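Side-chain contact in RavA (Legionella pneumophila str. Paris, PDB 6WO6), which is a Legionella pneumophila effector that probably acts inside the infected host cell: residues 183-186 against 187-190. The protein carries 2 engineered substitutions. Residues are numbered along the deposited sequence; the frame is centred on the assembly and turned at random.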
loop_
_atom_site.group_PDB
_atom_site.type_symbol
_atom_site.label_atom_id
_atom_site.label_comp_id
_atom_site.label_asym_id
_atom_site.label_seq_id
_atom_site.Cartn_x
_atom_site.Cartn_y
_atom_site.Cartn_z
ATOM N N GLY A 183 11.710 10.788 -5.902
ATOM C CA GLY A 183 13.030 11.007 -6.446
ATOM C C GLY A 183 13.142 12.311 -7.219
ATOM O O GLY A 183 12.277 13.189 -7.159
ATOM N N ASP A 184 14.243 12.430 -7.962
ATOM C CA ASP A 184 14.504 13.614 -8.772
ATOM C C ASP A 184 13.703 13.646 -10.068
ATOM O O ASP A 184 13.629 14.705 -10.701
ATOM C CB ASP A 184 15.998 13.714 -9.097
ATOM C CG ASP A 184 16.836 14.088 -7.888
ATOM O OD1 ASP A 184 16.327 14.821 -7.015
ATOM O OD2 ASP A 184 18.005 13.652 -7.815
ATOM N N ARG A 185 13.106 12.530 -10.480
ATOM C CA ARG A 185 12.307 12.466 -11.705
ATOM C C ARG A 185 10.937 11.869 -11.405
ATOM O O ARG A 185 10.603 10.783 -11.885
ATOM C CB ARG A 185 13.031 11.657 -12.780
ATOM C CG ARG A 185 14.295 12.308 -13.325
ATOM C CD ARG A 185 13.982 13.628 -14.015
ATOM N NE ARG A 185 12.938 13.480 -15.025
ATOM C CZ ARG A 185 13.168 13.311 -16.324
ATOM N NH1 ARG A 185 14.412 13.277 -16.780
ATOM N NH2 ARG A 185 12.151 13.182 -17.166
ATOM N N PRO A 186 10.105 12.566 -10.622
ATOM C CA PRO A 186 8.796 11.999 -10.253
ATOM C C PRO A 186 7.830 11.852 -11.418
ATOM O O PRO A 186 6.794 11.195 -11.252
ATOM C CB PRO A 186 8.262 12.993 -9.212
ATOM C CG PRO A 186 8.946 14.275 -9.526
ATOM C CD PRO A 186 10.313 13.898 -10.027
ATOM N N ASP A 187 8.119 12.440 -12.582
ATOM C CA ASP A 187 7.261 12.218 -13.742
ATOM C C ASP A 187 7.383 10.792 -14.264
ATOM O O ASP A 187 6.448 10.279 -14.897
ATOM C CB ASP A 187 7.600 13.212 -14.851
ATOM C CG ASP A 187 9.068 13.180 -15.234
ATOM O OD1 ASP A 187 9.912 13.460 -14.357
ATOM O OD2 ASP A 187 9.380 12.865 -16.405
ATOM N N GLN A 188 8.522 10.142 -14.016
ATOM C CA GLN A 188 8.714 8.774 -14.482
ATOM C C GLN A 188 7.819 7.793 -13.737
ATOM O O GLN A 188 7.513 6.717 -14.261
ATOM C CB GLN A 188 10.182 8.379 -14.350
ATOM C CG GLN A 188 11.107 9.177 -15.263
ATOM C CD GLN A 188 12.572 8.921 -14.982
ATOM O OE1 GLN A 188 12.933 8.396 -13.926
ATOM N NE2 GLN A 188 13.429 9.291 -15.928
ATOM N N PHE A 189 7.393 8.140 -12.520
ATOM C CA PHE A 189 6.400 7.326 -11.824
ATOM C C PHE A 189 5.146 7.162 -12.669
ATOM O O PHE A 189 4.529 6.091 -12.687
ATOM C CB PHE A 189 6.055 7.960 -10.473
ATOM C CG PHE A 189 5.035 7.188 -9.681
ATOM C CD1 PHE A 189 5.429 6.163 -8.834
ATOM C CD2 PHE A 189 3.682 7.480 -9.787
ATOM C CE1 PHE A 189 4.497 5.447 -8.107
ATOM C CE2 PHE A 189 2.744 6.762 -9.063
ATOM C CZ PHE A 189 3.154 5.746 -8.221
ATOM N N PHE A 190 4.761 8.216 -13.387
ATOM C CA PHE A 190 3.554 8.206 -14.201
ATOM C C PHE A 190 3.812 7.766 -15.634
ATOM O O PHE A 190 2.933 7.152 -16.252
ATOM C CB PHE A 190 2.915 9.597 -14.198
ATOM C CG PHE A 190 2.562 10.096 -12.827
ATOM C CD1 PHE A 190 3.514 10.716 -12.032
ATOM C CD2 PHE A 190 1.280 9.944 -12.330
ATOM C CE1 PHE A 190 3.190 11.173 -10.763
ATOM C CE2 PHE A 190 0.951 10.402 -11.065
ATOM C CZ PHE A 190 1.908 11.016 -10.281
#
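Bends at chi2 and chi3 turn the Arg185 guanidinium toward the Asp187 carboxylate, while Asp187 places its CG between its own backbone N and carbonyl carbon (chi1 55°), so that the two groups meet side-on. Two nearly straight bonds form the salt bridge: Arg185 NE to Asp187 OD1 at 3.1 Å and Arg185 NH2 to Asp187 OD2 at 2.9 Å. Each oxygen offers its syn lone pair, and with the two planes only 8° apart this bidentate grip should limit the rotation of both groups. Gln188 reaches out in an extended chain across Arg185; its NE2 sits 4.0 Å above the centre of one guanidinium face, and its OE1 lies 3.5 Å from Arg185 CB. The ion pair spans residues of a type I beta turn running from Arg185 to Gln188, closed by Gln188 N bonding to Arg185 O (3.0 Å). Pro186 O accepts a weak bond from Phe189 N and meets the edge of the Phe190 ring at CD1. The turn closes the loop after helix 162-181 and runs into the short helix 188-191. Arg185, Pro186 and Asp187 pack against helix 214-224, Phe189 lies on helix 162-181, and Phe190 reaches both that helix and helix 230-240.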